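Local coordinates for peptide ABC transporter, peptide-binding protein (Thermus thermophilus, PDB 2D5W), which binds oligopeptides, here captured with a pentapeptide, and probably delivers them to an ABC transporter for uptake, at residues Thr86-Pro98 with Met226-Gly238. Numbering follows the deposited sequence.
Sequences TIRPDAKWSDGRP and MERNPNFPIKPEG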
ATOM      1  N   THR A  86       2.878  11.534  24.296  1.00  9.99           N
ATOM      2  CA  THR A  86       3.329  10.945  25.550  1.00 10.63           C
ATOM      3  C   THR A  86       3.087   9.442  25.455  1.00  9.85           C
ATOM      4  O   THR A  86       1.956   9.000  25.254  1.00  9.99           O
ATOM      5  CB  THR A  86       2.546  11.499  26.762  1.00 11.72           C
ATOM      6  OG1 THR A  86       2.708  12.920  26.835  1.00 12.40           O
ATOM      7  CG2 THR A  86       3.056  10.876  28.054  1.00 12.89           C
ATOM      8  N   ILE A  87       4.153   8.663  25.582  1.00  9.09           N
ATOM      9  CA  ILE A  87       4.044   7.209  25.521  1.00  9.87           C
ATOM     10  C   ILE A  87       3.472   6.709  26.847  1.00 10.03           C
ATOM     11  O   ILE A  87       3.910   7.142  27.911  1.00 10.31           O
ATOM     12  CB  ILE A  87       5.430   6.558  25.298  1.00  9.34           C
ATOM     13  CG1 ILE A  87       6.063   7.094  24.009  1.00 10.71           C
ATOM     14  CG2 ILE A  87       5.290   5.037  25.243  1.00 10.27           C
ATOM     15  CD1 ILE A  87       7.482   6.608  23.770  1.00 11.13           C
ATOM     16  N   ARG A  88       2.488   5.813  26.791  1.00 10.14           N
ATOM     17  CA  ARG A  88       1.895   5.265  28.010  1.00 10.76           C
ATOM     18  C   ARG A  88       2.973   4.621  28.873  1.00 11.86           C
ATOM     19  O   ARG A  88       3.918   4.027  28.360  1.00 11.19           O
ATOM     20  CB  ARG A  88       0.846   4.201  27.677  1.00 11.99           C
ATOM     21  CG  ARG A  88      -0.449   4.731  27.098  1.00 13.66           C
ATOM     22  CD  ARG A  88      -1.409   3.589  26.783  1.00 14.34           C
ATOM     23  NE  ARG A  88      -1.667   2.754  27.954  1.00 13.63           N
ATOM     24  CZ  ARG A  88      -2.880   2.423  28.385  1.00 15.91           C
ATOM     25  NH1 ARG A  88      -3.017   1.659  29.460  1.00 17.23           N
ATOM     26  NH2 ARG A  88      -3.957   2.863  27.748  1.00 18.62           N
ATOM     27  N   PRO A  89       2.835   4.718  30.203  1.00 11.37           N
ATOM     28  CA  PRO A  89       3.822   4.130  31.112  1.00 12.18           C
ATOM     29  C   PRO A  89       3.902   2.611  31.014  1.00 12.02           C
ATOM     30  O   PRO A  89       4.915   2.012  31.373  1.00 13.51           O
ATOM     31  CB  PRO A  89       3.340   4.595  32.484  1.00 12.86           C
ATOM     32  CG  PRO A  89       1.855   4.690  32.306  1.00 13.65           C
ATOM     33  CD  PRO A  89       1.739   5.356  30.952  1.00 12.46           C
ATOM     34  N   ASP A  90       2.830   1.995  30.526  1.00 11.42           N
ATOM     35  CA  ASP A  90       2.772   0.543  30.398  1.00 12.47           C
ATOM     36  C   ASP A  90       2.983   0.007  28.980  1.00 11.67           C
ATOM     37  O   ASP A  90       2.716  -1.164  28.712  1.00 12.75           O
ATOM     38  CB  ASP A  90       1.446   0.017  30.963  1.00 12.67           C
ATOM     39  CG  ASP A  90       0.243   0.780  30.447  1.00 13.37           C
ATOM     40  OD1 ASP A  90       0.381   1.529  29.458  1.00 13.20           O
ATOM     41  OD2 ASP A  90      -0.852   0.622  31.029  1.00 15.44           O
ATOM     42  N   ALA A  91       3.460   0.853  28.071  1.00 11.16           N
ATOM     43  CA  ALA A  91       3.723   0.406  26.703  1.00 10.92           C
ATOM     44  C   ALA A  91       4.984  -0.447  26.781  1.00 11.17           C
ATOM     45  O   ALA A  91       6.036   0.034  27.201  1.00 11.33           O
ATOM     46  CB  ALA A  91       3.949   1.601  25.792  1.00 11.45           C
ATOM     47  N   LYS A  92       4.881  -1.709  26.378  1.00 11.91           N
ATOM     48  CA  LYS A  92       6.021  -2.615  26.456  1.00 11.36           C
ATOM     49  C   LYS A  92       6.191  -3.561  25.278  1.00 10.65           C
ATOM     50  O   LYS A  92       5.219  -3.974  24.643  1.00 11.39           O
ATOM     51  CB  LYS A  92       5.928  -3.471  27.727  1.00 14.02           C
ATOM     52  CG  LYS A  92       5.948  -2.691  29.028  1.00 16.67           C
ATOM     53  CD  LYS A  92       5.970  -3.624  30.233  1.00 20.41           C
ATOM     54  CE  LYS A  92       5.837  -2.840  31.528  1.00 24.77           C
ATOM     55  NZ  LYS A  92       6.839  -1.744  31.617  1.00 25.83           N
ATOM     56  N   TRP A  93       7.443  -3.906  25.005  1.00  9.51           N
ATOM     57  CA  TRP A  93       7.762  -4.856  23.952  1.00  9.52           C
ATOM     58  C   TRP A  93       7.413  -6.245  24.492  1.00  9.44           C
ATOM     59  O   TRP A  93       7.295  -6.440  25.712  1.00 10.20           O
ATOM     60  CB  TRP A  93       9.250  -4.791  23.600  1.00  9.19           C
ATOM     61  CG  TRP A  93       9.681  -3.486  22.989  1.00  9.36           C
ATOM     62  CD1 TRP A  93      10.393  -2.487  23.595  1.00  9.55           C
ATOM     63  CD2 TRP A  93       9.429  -3.042  21.650  1.00  9.40           C
ATOM     64  NE1 TRP A  93      10.600  -1.450  22.715  1.00 10.40           N
ATOM     65  CE2 TRP A  93      10.016  -1.763  21.514  1.00  9.33           C
ATOM     66  CE3 TRP A  93       8.760  -3.600  20.550  1.00  9.52           C
ATOM     67  CZ2 TRP A  93       9.956  -1.032  20.322  1.00  9.65           C
ATOM     68  CZ3 TRP A  93       8.700  -2.871  19.363  1.00  9.55           C
ATOM     69  CH2 TRP A  93       9.295  -1.601  19.261  1.00 10.52           C
ATOM     70  N   SER A  94       7.264  -7.210  23.590  1.00  9.79           N
ATOM     71  CA  SER A  94       6.900  -8.569  23.977  1.00  9.74           C
ATOM     72  C   SER A  94       7.932  -9.281  24.852  1.00 10.24           C
ATOM     73  O   SER A  94       7.617 -10.307  25.457  1.00 11.60           O
ATOM     74  CB  SER A  94       6.602  -9.410  22.732  1.00  9.61           C
ATOM     75  OG  SER A  94       7.702  -9.420  21.845  1.00 10.03           O
ATOM     76  N   ASP A  95       9.151  -8.752  24.923  1.00 10.15           N
ATOM     77  CA  ASP A  95      10.179  -9.359  25.765  1.00 10.87           C
ATOM     78  C   ASP A  95      10.192  -8.720  27.151  1.00 11.34           C
ATOM     79  O   ASP A  95      11.046  -9.035  27.983  1.00 13.27           O
ATOM     80  CB  ASP A  95      11.568  -9.248  25.118  1.00 11.18           C
ATOM     81  CG  ASP A  95      12.011  -7.811  24.897  1.00 11.26           C
ATOM     82  OD1 ASP A  95      11.243  -6.879  25.217  1.00 11.64           O
ATOM     83  OD2 ASP A  95      13.143  -7.622  24.393  1.00 12.66           O
ATOM     84  N   GLY A  96       9.242  -7.820  27.396  1.00 11.19           N
ATOM     85  CA  GLY A  96       9.154  -7.168  28.689  1.00 12.70           C
ATOM     86  C   GLY A  96       9.833  -5.815  28.806  1.00 12.87           C
ATOM     87  O   GLY A  96       9.615  -5.103  29.790  1.00 14.27           O
ATOM     88  N   ARG A  97      10.659  -5.455  27.830  1.00 12.46           N
ATOM     89  CA  ARG A  97      11.352  -4.170  27.864  1.00 13.14           C
ATOM     90  C   ARG A  97      10.383  -3.025  27.579  1.00 12.74           C
ATOM     91  O   ARG A  97       9.425  -3.179  26.820  1.00 12.85           O
ATOM     92  CB  ARG A  97      12.496  -4.156  26.844  1.00 15.24           C
ATOM     93  CG  ARG A  97      13.531  -5.254  27.067  1.00 18.14           C
ATOM     94  CD  ARG A  97      14.236  -5.094  28.409  1.00 21.24           C
ATOM     95  NE  ARG A  97      15.181  -3.980  28.403  1.00 25.81           N
ATOM     96  CZ  ARG A  97      16.317  -3.970  27.712  1.00 27.86           C
ATOM     97  NH1 ARG A  97      17.121  -2.917  27.761  1.00 29.78           N
ATOM     98  NH2 ARG A  97      16.657  -5.021  26.976  1.00 29.60           N
ATOM     99  N   PRO A  98      10.623  -1.853  28.183  1.00 11.96           N
ATOM    100  CA  PRO A  98       9.732  -0.714  27.959  1.00 12.09           C
ATOM    101  C   PRO A  98       9.874  -0.085  26.579  1.00 10.25           C
ATOM    102  O   PRO A  98      10.945  -0.117  25.977  1.00 11.04           O
ATOM    103  CB  PRO A  98      10.142   0.257  29.062  1.00 12.41           C
ATOM    104  CG  PRO A  98      11.618   0.017  29.156  1.00 14.09           C
ATOM    105  CD  PRO A  98      11.698  -1.499  29.128  1.00 13.76           C
ATOM    106  N   MET A 226       0.544 -16.317  15.232  1.00  8.48           N
ATOM    107  CA  MET A 226       0.816 -15.343  16.281  1.00  8.56           C
ATOM    108  C   MET A 226       0.057 -15.736  17.546  1.00  8.40           C
ATOM    109  O   MET A 226      -0.960 -16.429  17.485  1.00 10.43           O
ATOM    110  CB  MET A 226       0.372 -13.952  15.811  1.00  9.70           C
ATOM    111  CG  MET A 226       0.999 -13.538  14.476  1.00 10.71           C
ATOM    112  SD  MET A 226       0.416 -11.967  13.805  1.00 11.20           S
ATOM    113  CE  MET A 226      -1.079 -12.495  12.972  1.00 12.50           C
ATOM    114  N   GLU A 227       0.565 -15.303  18.694  1.00  8.97           N
ATOM    115  CA  GLU A 227      -0.080 -15.597  19.964  1.00  9.57           C
ATOM    116  C   GLU A 227      -0.195 -14.303  20.762  1.00  9.72           C
ATOM    117  O   GLU A 227       0.539 -13.345  20.517  1.00  9.76           O
ATOM    118  CB  GLU A 227       0.719 -16.643  20.745  1.00 11.92           C
ATOM    119  CG  GLU A 227       2.121 -16.212  21.113  1.00 14.56           C
ATOM    120  CD  GLU A 227       2.826 -17.227  21.988  1.00 18.28           C
ATOM    121  OE1 GLU A 227       2.268 -17.589  23.046  1.00 22.62           O
ATOM    122  OE2 GLU A 227       3.938 -17.660  21.624  1.00 20.36           O
ATOM    123  N   ARG A 228      -1.112 -14.280  21.722  1.00  9.57           N
ATOM    124  CA  ARG A 228      -1.328 -13.085  22.525  1.00 10.22           C
ATOM    125  C   ARG A 228      -0.051 -12.554  23.171  1.00  9.86           C
ATOM    126  O   ARG A 228       0.758 -13.315  23.697  1.00 11.25           O
ATOM    127  CB  ARG A 228      -2.357 -13.368  23.622  1.00 11.37           C
ATOM    128  CG  ARG A 228      -3.015 -12.121  24.193  1.00 13.08           C
ATOM    129  CD  ARG A 228      -4.232 -11.755  23.371  1.00 14.39           C
ATOM    130  NE  ARG A 228      -4.806 -10.468  23.745  1.00 13.62           N
ATOM    131  CZ  ARG A 228      -5.970 -10.019  23.290  1.00 13.17           C
ATOM    132  NH1 ARG A 228      -6.421  -8.832  23.669  1.00 12.83           N
ATOM    133  NH2 ARG A 228      -6.690 -10.766  22.464  1.00 11.46           N
ATOM    134  N   ASN A 229       0.121 -11.237  23.116  1.00  9.52           N
ATOM    135  CA  ASN A 229       1.267 -10.573  23.732  1.00 10.66           C
ATOM    136  C   ASN A 229       0.742  -9.988  25.042  1.00 10.63           C
ATOM    137  O   ASN A 229       0.073  -8.957  25.045  1.00 10.50           O
ATOM    138  CB  ASN A 229       1.790  -9.460  22.818  1.00 10.72           C
ATOM    139  CG  ASN A 229       2.879  -8.625  23.471  1.00 11.10           C
ATOM    140  OD1 ASN A 229       3.419  -8.990  24.513  1.00 11.66           O
ATOM    141  ND2 ASN A 229       3.210  -7.499  22.850  1.00 11.78           N
ATOM    142  N   PRO A 230       1.033 -10.647  26.177  1.00 12.56           N
ATOM    143  CA  PRO A 230       0.564 -10.168  27.482  1.00 14.50           C
ATOM    144  C   PRO A 230       1.087  -8.799  27.899  1.00 15.07           C
ATOM    145  O   PRO A 230       0.535  -8.166  28.801  1.00 17.54           O
ATOM    146  CB  PRO A 230       1.009 -11.277  28.431  1.00 15.41           C
ATOM    147  CG  PRO A 230       2.278 -11.747  27.809  1.00 16.16           C
ATOM    148  CD  PRO A 230       1.914 -11.818  26.339  1.00 14.30           C
ATOM    149  N   ASN A 231       2.142  -8.339  27.238  1.00 13.71           N
ATOM    150  CA  ASN A 231       2.729  -7.045  27.561  1.00 14.11           C
ATOM    151  C   ASN A 231       2.001  -5.858  26.927  1.00 14.35           C
ATOM    152  O   ASN A 231       2.262  -4.711  27.283  1.00 14.81           O
ATOM    153  CB  ASN A 231       4.210  -7.036  27.175  1.00 16.17           C
ATOM    154  CG  ASN A 231       5.041  -7.959  28.051  1.00 17.13           C
ATOM    155  OD1 ASN A 231       5.062  -7.816  29.273  1.00 22.91           O
ATOM    156  ND2 ASN A 231       5.725  -8.912  27.432  1.00 19.96           N
ATOM    157  N   PHE A 232       1.094  -6.129  25.991  1.00 13.45           N
ATOM    158  CA  PHE A 232       0.320  -5.067  25.343  1.00 11.91           C
ATOM    159  C   PHE A 232      -0.611  -4.523  26.436  1.00 12.07           C
ATOM    160  O   PHE A 232      -1.377  -5.273  27.033  1.00 13.31           O
ATOM    161  CB  PHE A 232      -0.483  -5.645  24.176  1.00 11.47           C
ATOM    162  CG  PHE A 232      -1.252  -4.616  23.404  1.00  9.28           C
ATOM    163  CD1 PHE A 232      -0.594  -3.663  22.633  1.00 10.83           C
ATOM    164  CD2 PHE A 232      -2.638  -4.587  23.468  1.00  9.21           C
ATOM    165  CE1 PHE A 232      -1.314  -2.697  21.936  1.00 11.74           C
ATOM    166  CE2 PHE A 232      -3.362  -3.626  22.775  1.00 10.80           C
ATOM    167  CZ  PHE A 232      -2.699  -2.680  22.010  1.00 10.87           C
ATOM    168  N   PRO A 233      -0.569  -3.206  26.694  1.00 12.92           N
ATOM    169  CA  PRO A 233      -1.385  -2.558  27.728  1.00 12.59           C
ATOM    170  C   PRO A 233      -2.878  -2.308  27.552  1.00 13.47           C
ATOM    171  O   PRO A 233      -3.586  -2.130  28.546  1.00 13.97           O
ATOM    172  CB  PRO A 233      -0.635  -1.258  27.970  1.00 12.92           C
ATOM    173  CG  PRO A 233      -0.221  -0.890  26.595  1.00 13.22           C
ATOM    174  CD  PRO A 233       0.292  -2.212  26.025  1.00 12.59           C
ATOM    175  N   ILE A 234      -3.370  -2.264  26.319  1.00 13.19           N
ATOM    176  CA  ILE A 234      -4.791  -2.009  26.122  1.00 15.13           C
ATOM    177  C   ILE A 234      -5.584  -3.295  26.301  1.00 14.88           C
ATOM    178  O   ILE A 234      -5.472  -4.226  25.501  1.00 15.50           O
ATOM    179  CB  ILE A 234      -5.075  -1.424  24.724  1.00 16.31           C
ATOM    180  CG1 ILE A 234      -4.118  -0.261  24.440  1.00 18.03           C
ATOM    181  CG2 ILE A 234      -6.523  -0.955  24.644  1.00 19.03           C
ATOM    182  CD1 ILE A 234      -4.152   0.850  25.472  1.00 20.63           C
ATOM    183  N   LYS A 235      -6.374  -3.345  27.366  1.00 15.30           N
ATOM    184  CA  LYS A 235      -7.181  -4.520  27.655  1.00 16.07           C
ATOM    185  C   LYS A 235      -8.613  -4.294  27.184  1.00 15.17           C
ATOM    186  O   LYS A 235      -9.219  -3.264  27.476  1.00 17.17           O
ATOM    187  CB  LYS A 235      -7.165  -4.814  29.158  1.00 18.18           C
ATOM    188  CG  LYS A 235      -5.771  -4.832  29.776  1.00 19.78           C
ATOM    189  CD  LYS A 235      -4.864  -5.877  29.137  1.00 20.81           C
ATOM    190  CE  LYS A 235      -3.481  -5.862  29.775  1.00 22.46           C
ATOM    191  NZ  LYS A 235      -2.565  -6.876  29.180  1.00 24.07           N
ATOM    192  N   PRO A 236      -9.168  -5.254  26.429  1.00 14.41           N
ATOM    193  CA  PRO A 236     -10.537  -5.150  25.919  1.00 14.50           C
ATOM    194  C   PRO A 236     -11.546  -5.303  27.053  1.00 14.30           C
ATOM    195  O   PRO A 236     -11.227  -5.865  28.101  1.00 14.70           O
ATOM    196  CB  PRO A 236     -10.608  -6.293  24.913  1.00 13.16           C
ATOM    197  CG  PRO A 236      -9.741  -7.329  25.545  1.00 13.24           C
ATOM    198  CD  PRO A 236      -8.547  -6.524  26.013  1.00 13.58           C
ATOM    199  N   GLU A 237     -12.757  -4.803  26.838  1.00 16.12           N
ATOM    200  CA  GLU A 237     -13.796  -4.883  27.856  1.00 16.55           C
ATOM    201  C   GLU A 237     -14.082  -6.319  28.284  1.00 16.06           C
ATOM    202  O   GLU A 237     -14.355  -7.186  27.451  1.00 14.98           O
ATOM    203  CB  GLU A 237     -15.078  -4.222  27.348  1.00 18.41           C
ATOM    204  CG  GLU A 237     -16.258  -4.359  28.297  1.00 21.69           C
ATOM    205  CD  GLU A 237     -17.395  -3.419  27.956  1.00 23.75           C
ATOM    206  OE1 GLU A 237     -18.540  -3.706  28.359  1.00 25.61           O
ATOM    207  OE2 GLU A 237     -17.144  -2.389  27.297  1.00 25.61           O
ATOM    208  N   GLY A 238     -14.011  -6.561  29.589  1.00 16.45           N
ATOM    209  CA  GLY A 238     -14.260  -7.890  30.114  1.00 16.90           C
ATOM    210  C   GLY A 238     -12.987  -8.674  30.358  1.00 16.75           C
ATOM    211  O   GLY A 238     -13.012  -9.730  30.987  1.00 17.89           O
TER
HETATM  212  O   HOH W   1       2.208  -3.629  29.793  1.00 17.20           O
HETATM  213  O   HOH W   2      -2.500  -2.122  31.058  1.00 27.96           O
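R88 and D90 meet P233 and I234 through two torsions: a bend at chi3 (56°) turns the R88 guanidinium so that its edge meets the D90 carboxylate, which chi1 of 49° sets between its backbone N and carbonyl carbon. R88 NE reaches D90 OD1 at 2.8 Å and R88 NH1 reaches D90 OD2 at 2.9 Å, both acceptors within 3° of the guanidinium plane and met on syn lone pairs. On this side-on salt bridge, I234 CD1 covers one guanidinium face, 3.5 Å from R88 CZ, and P233 CB sits 3.3 Å from D90 CG. A leucine in place of R88 would probably cost the D90 carboxylate both these bonds and I234 CD1 the flat face it covers. Further along, the N231 side chain reaches the 93-96 turn, N231 ND2 lying 3.1 Å from S94 O, while S94 CB packs against N229 OD1. Two waters bridge the segments, one donating to D90 O and N231 O, another to D90 OD2 and P233 O. S94 OG hydrogen-bonds Y209 N, and N229 ND2 G211 O. The contact thus joins a loop with two type I turns to one with a single type I turn and an Asx turn (N231 N to N229 OD1, 3.1 Å) after strand 223-228, in a family 5 solute-binding protein.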